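Long-range contacts in Blr6230 protein (Bradyrhizobium diazoefficiens, PDB 5WCM), which probably hydrolyses beta-lactam antibiotics as a zinc-dependent, subclass B3 metallo-beta-lactamase and here holds a sulfonamide inhibitor: residues A71-T76 with E112-P117; K2-F7 with P43-M48; L35-T40 with K64-T69. All coordinates share one frame; numbering follows the deposited sequence. Where two conformers were deposited one is given.

Contact 1: A71-T76 with E112-P117; sequences AHLDHT and EDLAFP. With ZN (zinc ion), chain D; ZN (zinc ion), chain C; 4NZ (4-nitrobenzenesulfonamide), chain I.
Leu-73 starts the short helix 73-76 with its CA 5.4 Å from that of Phe-116 in the loop 112-117, which turns at 112-114 and is extended at Ala-115 and Phe-116; water 1 spans the gap, accepting from Leu-73 N and donating to Leu-114 O. Thr-76 stands over one face of the Phe-116 ring: OG1 sits over its centre, 3.1 Å above the plane, and CB makes a CH-pi contact with the same face. A chi1 of 65° brings OG1 over the ring, while its proton goes in a weak bond to His-72 O. Leu-73 reaches Asp-113 O with CD1 at 3.4 Å, and its CD2 meets Leu-114 CD2 at 4.0 Å. Segment 71-76 carries most of the HxHxDH zinc motif of metallo-beta-lactamases, begun by His-70. His-72 ND1 binds one zinc at 2.1 Å, completed by His-70 and His-146, while Asp-74 OD2 and His-75 NE2 join His-211 on the second. Sulfonamide N1 bridges both metals, 1.9 Å from the second, probably as an alternative to a bridging water. Nitro oxygen O12 comes within 3.2 Å of Leu-114 CD2 and touches Leu-73 CD2, making the leucines a pocket wall.

Contact 2: K2-F7 with P43-M48; sequences KWTAPF and PQSTGM. With 4NZ (4-nitrobenzenesulfonamide), chain I.
Ser-45 points at Thr-4 where the N-terminal loop 2-7 passes the start of helix 46-55, and the polar link between the two segments runs through water. Ser-45 OG is hydrogen-bonded to two waters at 2.7 Å each: water 4 goes on to donate to Trp-3 O, and water 5 donates to Thr-4 O over a longer 3.1 Å. A chi1 of -64° stands the hydroxyl up toward the loop, and although Ser-45 occupies the N-cap position its side chain makes no capping bond. Trp-3 O has a second partner in Thr-21 OG1.

The direct touches are van der Waals ones. Thr-4 sets its methyl CG2 3.6 Å from Ser-45 OG and lies more loosely beside Gln-44 CG. One turn further on, Met-48 reaches out with CG anti to the backbone N (chi1 175°) and stays extended as far as SD. The chain then bends at the last torsion, -80°, bringing the terminal methyl CE to 3.4 Å from Thr-4 O and 4.1 Å from Pro-6 CB.

An aromatic contact ties the loop to the inhibitor. Trp-3 directs its CH2 corner at the face of the nitrophenyl ring, 3.5 Å from C1, in a T-shaped meeting, and the indole also lies against His-211, a zinc ligand.

Water links and the van der Waals touches of Thr-4 and Met-48 thus join the loop to the helix start, while its direct polar ties run to Thr-21 and Asp-22, and together they place Trp-3 at the border of the active-site pocket.

Contact 3: L35-T40 with K64-T69; sequences LILMDT and KLILNT
Asp-39 grips Asn-68 and Thr-69 with both carboxylate oxygens. OD1 takes two donors: Thr-69 N at 2.9 Å, on the syn lone pair, and Asn-68 ND2 at 2.8 Å, which comes in nearly along the C-O axis with its amide plane turned 85° from the carboxylate. OD2 accepts the hydroxyl of Thr-69, at 2.7 Å from OG1, on the syn side but 24° out of the carboxylate plane. Three bonds thus fix the rotation of this buried group, and they probably favour its charged form. Thr-69 can offer its backbone N-H and its hydroxyl together because chi1 of 50° tucks OG1 back between its own backbone N and carbonyl carbon. The amide of Asn-68 also bonds His-70 O, so the network reaches the first zinc-binding histidine.

Behind the carboxylate, the two strands zip up in parallel register. Asp-39 N donates to Leu-67 O, Leu-67 N to Leu-37 O at 2.8 Å, Leu-37 N to Leu-65 O, and Lys-64 N to Leu-35 O, the last three close to straight and the first a little more bent.

Side chains then alternate between the faces of the sheet. Ile-36, Met-38, Leu-65 and Leu-67 share one face, where Ile-36 CG2 meets Leu-67 CD1 at 3.9 Å and the doubly bent Met-38 curls SD and CE around Leu-67 CB, each 4.0 Å away. Leu-65 continues this face onto strand 130-133. Leu-37 and Ile-66 point the other way, toward helix 79-86.

Strand 34-38, helix 46-55 and strand 63-67 form a beta-alpha-beta crossover; its two strands run side by side and parallel in the larger sheet of the metallo-beta-lactamase fold, their C-terminal ends leading into the zinc site.

In the fold
Contact 3 lies deepest, a sheet core zipped by direct hydrogen bonds; contact 1 is also buried but joins through aromatic and aliphatic packing and bridging waters, with the zinc ligands on one side only; contact 2 is a surface seam joined through water. Contacts 2 and 3 draw on one beta-alpha-beta unit, with the helix of contact 2 following the first strand of contact 3. Strand 63-67 leads on to the zinc ligands of contact 1, and His-75 O probably takes a hydrogen bond from Thr-40 N, tying contact 3 to contact 1. Contacts 1 and 2 border the same inhibitor: Trp-3 packs on Asp-74, and Pro-43 against Leu-73 O, although their centres are about 14 Å apart.

Contact 1: A71-T76 with E112-P117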
loop_
_atom_site.group_PDB
_atom_site.type_symbol
_atom_site.label_atom_id
_atom_site.label_comp_id
_atom_site.label_asym_id
_atom_site.label_seq_id
_atom_site.Cartn_x
_atom_site.Cartn_y
_atom_site.Cartn_z
ATOM N N ALA A 71 3.824 7.105 -0.016
ATOM C CA ALA A 71 4.176 7.960 1.115
ATOM C C ALA A 71 3.150 9.064 1.368
ATOM O O ALA A 71 3.466 10.245 1.219
ATOM C CB ALA A 71 5.557 8.542 0.875
ATOM N N HIS A 72 1.946 8.658 1.751
ATOM C CA HIS A 72 0.918 9.555 2.302
ATOM C C HIS A 72 0.689 9.223 3.751
ATOM O O HIS A 72 0.867 8.064 4.138
ATOM C CB HIS A 72 -0.397 9.481 1.525
ATOM C CG HIS A 72 -0.325 10.031 0.132
ATOM N ND1 HIS A 72 -1.210 9.651 -0.861
ATOM C CD2 HIS A 72 0.532 10.913 -0.436
ATOM C CE1 HIS A 72 -0.899 10.294 -1.972
ATOM N NE2 HIS A 72 0.154 11.057 -1.746
ATOM N N LEU A 73 0.296 10.231 4.535
ATOM C CA LEU A 73 0.194 10.118 5.992
ATOM C C LEU A 73 -0.686 8.980 6.499
ATOM O O LEU A 73 -0.465 8.479 7.589
ATOM C CB LEU A 73 -0.241 11.434 6.645
ATOM C CG LEU A 73 -1.722 11.757 6.700
ATOM C CD1 LEU A 73 -2.015 12.855 7.722
ATOM C CD2 LEU A 73 -2.226 12.161 5.329
ATOM N N ASP A 74 -1.701 8.610 5.723
ATOM C CA ASP A 74 -2.601 7.540 6.129
ATOM C C ASP A 74 -1.964 6.145 6.019
ATOM O O ASP A 74 -2.553 5.169 6.479
ATOM C CB ASP A 74 -3.940 7.624 5.401
ATOM C CG ASP A 74 -3.817 7.588 3.878
ATOM O OD1 ASP A 74 -2.838 8.133 3.295
ATOM O OD2 ASP A 74 -4.738 6.994 3.245
ATOM N N HIS A 75 -0.789 6.065 5.383
ATOM C CA HIS A 75 0.001 4.818 5.304
ATOM C C HIS A 75 1.339 4.889 6.001
ATOM O O HIS A 75 1.934 3.856 6.282
ATOM C CB HIS A 75 0.183 4.417 3.833
ATOM C CG HIS A 75 -1.098 4.459 3.083
ATOM N ND1 HIS A 75 -2.128 3.590 3.335
ATOM C CD2 HIS A 75 -1.592 5.387 2.224
ATOM C CE1 HIS A 75 -3.186 3.953 2.628
ATOM N NE2 HIS A 75 -2.894 5.045 1.937
ATOM N N THR A 76 1.819 6.102 6.271
ATOM C CA THR A 76 3.154 6.308 6.844
ATOM C C THR A 76 3.135 6.781 8.295
ATOM O O THR A 76 4.189 6.984 8.884
ATOM C CB THR A 76 3.902 7.366 6.043
ATOM O OG1 THR A 76 3.188 8.588 6.211
ATOM C CG2 THR A 76 4.035 6.993 4.575
ATOM N N GLU A 112 -0.097 21.243 7.069
ATOM C CA GLU A 112 0.180 20.467 8.274
ATOM C C GLU A 112 -0.801 19.326 8.505
ATOM O O GLU A 112 -0.464 18.357 9.181
ATOM C CB GLU A 112 0.192 21.368 9.516
ATOM C CG GLU A 112 1.401 22.283 9.618
ATOM C CD GLU A 112 2.576 21.635 10.319
ATOM O OE1 GLU A 112 3.039 22.158 11.353
ATOM O OE2 GLU A 112 3.019 20.573 9.828
ATOM N N ASP A 113 -2.013 19.430 7.967
ATOM C CA ASP A 113 -2.954 18.344 8.181
ATOM C C ASP A 113 -2.595 17.088 7.364
ATOM O O ASP A 113 -3.120 16.029 7.639
ATOM C CB ASP A 113 -4.394 18.803 7.995
ATOM C CG ASP A 113 -4.889 19.622 9.178
ATOM O OD1 ASP A 113 -5.040 19.071 10.290
ATOM O OD2 ASP A 113 -5.084 20.836 9.011
ATOM N N LEU A 114 -1.685 17.218 6.408
ATOM C CA LEU A 114 -1.197 16.077 5.611
ATOM C C LEU A 114 0.222 15.679 5.982
ATOM O O LEU A 114 0.797 14.763 5.390
ATOM C CB LEU A 114 -1.301 16.365 4.111
ATOM C CG LEU A 114 -2.712 16.704 3.618
ATOM C CD1 LEU A 114 -2.671 17.164 2.169
ATOM C CD2 LEU A 114 -3.693 15.546 3.787
ATOM N N ALA A 115 0.775 16.336 6.991
ATOM C CA ALA A 115 2.120 15.998 7.475
ATOM C C ALA A 115 2.106 14.719 8.305
ATOM O O ALA A 115 1.072 14.280 8.810
ATOM C CB ALA A 115 2.720 17.143 8.289
ATOM N N PHE A 116 3.287 14.116 8.423
ATOM C CA PHE A 116 3.475 12.958 9.270
ATOM C C PHE A 116 4.889 12.958 9.830
ATOM O O PHE A 116 5.748 13.681 9.330
ATOM C CB PHE A 116 3.198 11.653 8.496
ATOM C CG PHE A 116 4.007 11.480 7.233
ATOM C CD1 PHE A 116 3.534 11.933 6.002
ATOM C CD2 PHE A 116 5.235 10.812 7.264
ATOM C CE1 PHE A 116 4.283 11.743 4.843
ATOM C CE2 PHE A 116 5.969 10.609 6.109
ATOM C CZ PHE A 116 5.497 11.066 4.895
ATOM N N PRO A 117 5.145 12.142 10.850
ATOM C CA PRO A 117 6.488 12.153 11.421
ATOM C C PRO A 117 7.531 11.628 10.434
ATOM O O PRO A 117 7.417 10.524 9.892
ATOM C CB PRO A 117 6.351 11.246 12.663
ATOM C CG PRO A 117 4.886 11.287 12.999
ATOM C CD PRO A 117 4.234 11.306 11.647
HETATM ZN ZN ZN D . -4.391 6.348 1.374
HETATM ZN ZN ZN C . -2.479 8.011 -0.932
HETATM S S 4NZ I . -5.310 8.702 -0.374
HETATM C C1 4NZ I . -5.952 12.036 2.557
HETATM N N1 4NZ I . -4.179 7.746 0.038
HETATM O O1 4NZ I . -6.520 7.950 -0.408
HETATM C C2 4NZ I . -4.844 11.227 2.721
HETATM O O2 4NZ I . -4.909 9.330 -1.589
HETATM C C3 4NZ I . -4.634 10.196 1.820
HETATM C C4 4NZ I . -5.543 9.992 0.798
HETATM C C5 4NZ I . -6.638 10.824 0.636
HETATM C C6 4NZ I . -6.837 11.867 1.515
HETATM N N7 4NZ I . -6.267 13.027 3.591
HETATM O O12 4NZ I . -5.571 13.065 4.589
HETATM O O13 4NZ I . -7.211 13.781 3.401
HETATM O O HOH W 1 0.646 12.835 3.399
HETATM O O HOH W 2 -3.625 8.026 0.653
HETATM O O HOH W 3 6.025 8.225 10.634
#

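Contact 2: K2-F7 with P43-M48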
loop_
_atom_site.group_PDB
_atom_site.type_symbol
_atom_site.label_atom_id
_atom_site.label_comp_id
_atom_site.label_asym_id
_atom_site.label_seq_id
_atom_site.Cartn_x
_atom_site.Cartn_y
_atom_site.Cartn_z
ATOM N N LYS A 2 -14.166 5.886 9.126
ATOM C CA LYS A 2 -13.675 4.524 8.770
ATOM C C LYS A 2 -12.178 4.327 8.983
ATOM O O LYS A 2 -11.724 3.243 9.392
ATOM C CB LYS A 2 -13.997 4.164 7.306
ATOM C CG LYS A 2 -15.312 3.429 7.107
ATOM C CD LYS A 2 -15.482 2.910 5.680
ATOM C CE LYS A 2 -15.833 1.421 5.623
ATOM N NZ LYS A 2 -17.016 1.006 6.410
ATOM N N TRP A 3 -11.400 5.365 8.681
ATOM C CA TRP A 3 -9.951 5.221 8.731
ATOM C C TRP A 3 -9.416 4.848 10.089
ATOM O O TRP A 3 -8.419 4.148 10.144
ATOM C CB TRP A 3 -9.253 6.489 8.232
ATOM C CG TRP A 3 -9.310 6.674 6.772
ATOM C CD1 TRP A 3 -10.092 5.997 5.883
ATOM C CD2 TRP A 3 -8.580 7.629 6.013
ATOM N NE1 TRP A 3 -9.868 6.444 4.609
ATOM C CE2 TRP A 3 -8.946 7.452 4.660
ATOM C CE3 TRP A 3 -7.640 8.611 6.343
ATOM C CZ2 TRP A 3 -8.407 8.223 3.632
ATOM C CZ3 TRP A 3 -7.102 9.386 5.314
ATOM C CH2 TRP A 3 -7.492 9.184 3.977
ATOM N N THR A 4 -10.049 5.316 11.160
ATOM C CA THR A 4 -9.591 5.007 12.520
ATOM C C THR A 4 -10.468 3.967 13.233
ATOM O O THR A 4 -10.198 3.627 14.381
ATOM C CB THR A 4 -9.494 6.273 13.392
ATOM O OG1 THR A 4 -10.783 6.878 13.501
ATOM C CG2 THR A 4 -8.519 7.278 12.803
ATOM N N ALA A 5 -11.499 3.473 12.555
ATOM C CA ALA A 5 -12.455 2.521 13.147
ATOM C C ALA A 5 -11.871 1.104 13.145
ATOM O O ALA A 5 -11.136 0.711 12.223
ATOM C CB ALA A 5 -13.778 2.548 12.401
ATOM N N PRO A 6 -12.184 0.314 14.184
ATOM C CA PRO A 6 -11.563 -0.985 14.291
ATOM C C PRO A 6 -12.098 -2.005 13.304
ATOM O O PRO A 6 -13.262 -1.972 12.880
ATOM C CB PRO A 6 -11.894 -1.410 15.727
ATOM C CG PRO A 6 -13.159 -0.705 16.022
ATOM C CD PRO A 6 -12.988 0.629 15.376
ATOM N N PHE A 7 -11.221 -2.939 12.958
ATOM C CA PHE A 7 -11.590 -4.111 12.183
ATOM C C PHE A 7 -10.839 -5.284 12.783
ATOM O O PHE A 7 -9.654 -5.168 13.112
ATOM C CB PHE A 7 -11.251 -3.931 10.697
ATOM C CG PHE A 7 -11.897 -4.951 9.816
ATOM C CD1 PHE A 7 -11.257 -6.162 9.537
ATOM C CD2 PHE A 7 -13.147 -4.730 9.282
ATOM C CE1 PHE A 7 -11.853 -7.109 8.736
ATOM C CE2 PHE A 7 -13.744 -5.671 8.476
ATOM C CZ PHE A 7 -13.097 -6.867 8.192
ATOM N N PRO A 43 -1.266 8.745 11.757
ATOM C CA PRO A 43 -0.373 8.949 12.894
ATOM C C PRO A 43 -0.985 8.640 14.266
ATOM O O PRO A 43 -0.312 8.093 15.129
ATOM C CB PRO A 43 0.018 10.431 12.747
ATOM C CG PRO A 43 -0.032 10.683 11.284
ATOM C CD PRO A 43 -1.225 9.895 10.830
ATOM N N GLN A 44 -2.276 8.928 14.425
ATOM C CA GLN A 44 -2.999 8.667 15.684
ATOM C C GLN A 44 -3.370 7.209 15.934
ATOM O O GLN A 44 -3.817 6.862 17.029
ATOM C CB GLN A 44 -4.266 9.529 15.773
ATOM C CG GLN A 44 -5.272 9.334 14.640
ATOM C CD GLN A 44 -5.155 10.398 13.560
ATOM O OE1 GLN A 44 -4.050 10.672 13.020
ATOM N NE2 GLN A 44 -6.294 11.008 13.229
ATOM N N SER A 45 -3.178 6.350 14.932
ATOM C CA SER A 45 -3.673 4.966 14.990
ATOM C C SER A 45 -2.593 3.929 15.257
ATOM O O SER A 45 -2.855 2.734 15.218
ATOM C CB SER A 45 -4.382 4.599 13.688
ATOM O OG SER A 45 -5.541 5.406 13.500
ATOM N N THR A 46 -1.378 4.374 15.523
ATOM C CA THR A 46 -0.266 3.429 15.651
ATOM C C THR A 46 -0.487 2.415 16.775
ATOM O O THR A 46 -0.203 1.225 16.621
ATOM C CB THR A 46 1.047 4.177 15.815
ATOM O OG1 THR A 46 1.150 5.105 14.727
ATOM C CG2 THR A 46 2.235 3.239 15.820
ATOM N N GLY A 47 -1.015 2.879 17.909
ATOM C CA GLY A 47 -1.361 1.995 19.036
ATOM C C GLY A 47 -2.340 0.892 18.649
ATOM O O GLY A 47 -2.169 -0.265 19.019
ATOM N N MET A 48 -3.369 1.257 17.881
ATOM C CA MET A 48 -4.362 0.282 17.389
ATOM C C MET A 48 -3.689 -0.769 16.508
ATOM O O MET A 48 -3.967 -1.958 16.626
ATOM C CB MET A 48 -5.488 0.956 16.610
ATOM C CG MET A 48 -6.467 -0.035 15.993
ATOM S SD MET A 48 -7.798 0.774 15.093
ATOM C CE MET A 48 -8.853 1.238 16.463
HETATM S S 4NZ I . -5.310 8.702 -0.374
HETATM C C1 4NZ I . -5.952 12.036 2.557
HETATM N N1 4NZ I . -4.179 7.746 0.038
HETATM O O1 4NZ I . -6.520 7.950 -0.408
HETATM C C2 4NZ I . -4.844 11.227 2.721
HETATM O O2 4NZ I . -4.909 9.330 -1.589
HETATM C C3 4NZ I . -4.634 10.196 1.820
HETATM C C4 4NZ I . -5.543 9.992 0.798
HETATM C C5 4NZ I . -6.638 10.824 0.636
HETATM C C6 4NZ I . -6.837 11.867 1.515
HETATM N N7 4NZ I . -6.267 13.027 3.591
HETATM O O12 4NZ I . -5.571 13.065 4.589
HETATM O O13 4NZ I . -7.211 13.781 3.401
HETATM O O HOH W 4 -5.840 5.218 10.808
HETATM O O HOH W 5 -7.353 4.363 15.243
#

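Contact 3: L35-T40 with K64-T69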
loop_
_atom_site.group_PDB
_atom_site.type_symbol
_atom_site.label_atom_id
_atom_site.label_comp_id
_atom_site.label_asym_id
_atom_site.label_seq_id
_atom_site.Cartn_x
_atom_site.Cartn_y
_atom_site.Cartn_z
ATOM N N LEU A 35 9.278 -10.662 11.119
ATOM C CA LEU A 35 8.098 -10.080 10.467
ATOM C C LEU A 35 8.452 -8.954 9.524
ATOM O O LEU A 35 9.353 -8.149 9.776
ATOM C CB LEU A 35 7.094 -9.581 11.494
ATOM C CG LEU A 35 6.752 -10.613 12.566
ATOM C CD1 LEU A 35 5.821 -9.982 13.591
ATOM C CD2 LEU A 35 6.115 -11.846 11.953
ATOM N N ILE A 36 7.709 -8.908 8.423
ATOM C CA ILE A 36 7.666 -7.746 7.553
ATOM C C ILE A 36 6.340 -7.028 7.800
ATOM O O ILE A 36 5.284 -7.656 7.780
ATOM C CB ILE A 36 7.784 -8.129 6.064
ATOM C CG1 ILE A 36 9.102 -8.880 5.820
ATOM C CG2 ILE A 36 7.658 -6.877 5.179
ATOM C CD1 ILE A 36 9.228 -9.444 4.418
ATOM N N LEU A 37 6.416 -5.727 8.052
ATOM C CA LEU A 37 5.225 -4.888 8.198
ATOM C C LEU A 37 5.016 -4.116 6.909
ATOM O O LEU A 37 5.904 -3.390 6.462
ATOM C CB LEU A 37 5.395 -3.911 9.357
ATOM C CG LEU A 37 4.224 -2.971 9.620
ATOM C CD1 LEU A 37 3.021 -3.731 10.126
ATOM C CD2 LEU A 37 4.626 -1.922 10.626
ATOM N N MET A 38 3.848 -4.299 6.305
ATOM C CA MET A 38 3.448 -3.598 5.080
ATOM C C MET A 38 2.553 -2.438 5.484
ATOM O O MET A 38 1.384 -2.648 5.864
ATOM C CB MET A 38 2.710 -4.542 4.132
ATOM C CG MET A 38 2.291 -3.915 2.803
ATOM S SD MET A 38 3.636 -3.376 1.730
ATOM C CE MET A 38 4.309 -4.979 1.292
ATOM N N ASP A 39 3.144 -1.250 5.451
ATOM C CA ASP A 39 2.501 0.024 5.753
ATOM C C ASP A 39 2.143 0.182 7.233
ATOM O O ASP A 39 2.337 -0.709 8.049
ATOM C CB ASP A 39 1.293 0.286 4.828
ATOM C CG ASP A 39 1.688 0.560 3.394
ATOM O OD1 ASP A 39 2.735 1.213 3.143
ATOM O OD2 ASP A 39 0.961 0.109 2.491
ATOM N N THR A 40 1.671 1.380 7.570
ATOM C CA THR A 40 1.014 1.657 8.848
ATOM C C THR A 40 -0.286 2.419 8.541
ATOM O O THR A 40 -0.812 2.291 7.445
ATOM C CB THR A 40 1.951 2.415 9.827
ATOM O OG1 THR A 40 2.434 3.623 9.233
ATOM C CG2 THR A 40 3.112 1.527 10.227
ATOM N N LYS A 64 11.284 -6.776 11.386
ATOM C CA LYS A 64 12.639 -6.532 10.886
ATOM C C LYS A 64 12.676 -5.548 9.739
ATOM O O LYS A 64 13.665 -4.829 9.571
ATOM C CB LYS A 64 13.294 -7.835 10.407
ATOM C CG LYS A 64 13.243 -9.002 11.370
ATOM C CD LYS A 64 14.015 -8.728 12.638
ATOM C CE LYS A 64 14.016 -9.975 13.515
ATOM N NZ LYS A 64 14.886 -9.806 14.704
ATOM N N LEU A 65 11.623 -5.568 8.928
ATOM C CA LEU A 65 11.500 -4.701 7.754
ATOM C C LEU A 65 10.125 -4.067 7.766
ATOM O O LEU A 65 9.134 -4.719 8.072
ATOM C CB LEU A 65 11.672 -5.482 6.444
ATOM C CG LEU A 65 13.019 -6.169 6.205
ATOM C CD1 LEU A 65 12.937 -6.994 4.930
ATOM C CD2 LEU A 65 14.148 -5.149 6.143
ATOM N N ILE A 66 10.104 -2.802 7.383
ATOM C CA ILE A 66 8.874 -2.084 7.136
ATOM C C ILE A 66 8.914 -1.699 5.664
ATOM O O ILE A 66 9.881 -1.054 5.226
ATOM C CB ILE A 66 8.754 -0.813 7.987
ATOM C CG1 ILE A 66 8.841 -1.143 9.486
ATOM C CG2 ILE A 66 7.445 -0.084 7.673
ATOM C CD1 ILE A 66 9.112 0.069 10.369
ATOM N N LEU A 67 7.878 -2.079 4.919
ATOM C CA LEU A 67 7.761 -1.715 3.507
ATOM C C LEU A 67 6.635 -0.716 3.349
ATOM O O LEU A 67 5.639 -0.784 4.075
ATOM C CB LEU A 67 7.491 -2.944 2.620
ATOM C CG LEU A 67 8.751 -3.696 2.162
ATOM C CD1 LEU A 67 9.706 -4.102 3.282
ATOM C CD2 LEU A 67 8.332 -4.919 1.358
ATOM N N ASN A 68 6.787 0.180 2.377
ATOM C CA ASN A 68 5.741 1.175 2.087
ATOM C C ASN A 68 5.246 0.961 0.670
ATOM O O ASN A 68 6.051 0.741 -0.258
ATOM C CB ASN A 68 6.337 2.594 2.224
ATOM C CG ASN A 68 5.320 3.762 2.164
ATOM O OD1 ASN A 68 5.704 4.852 1.722
ATOM N ND2 ASN A 68 4.098 3.600 2.664
ATOM N N THR A 69 3.934 1.099 0.487
ATOM C CA THR A 69 3.329 1.213 -0.846
ATOM C C THR A 69 3.491 2.630 -1.376
ATOM O O THR A 69 3.980 2.838 -2.472
ATOM C CB THR A 69 1.832 0.838 -0.838
ATOM O OG1 THR A 69 1.164 1.542 0.210
ATOM C CG2 THR A 69 1.636 -0.659 -0.704
#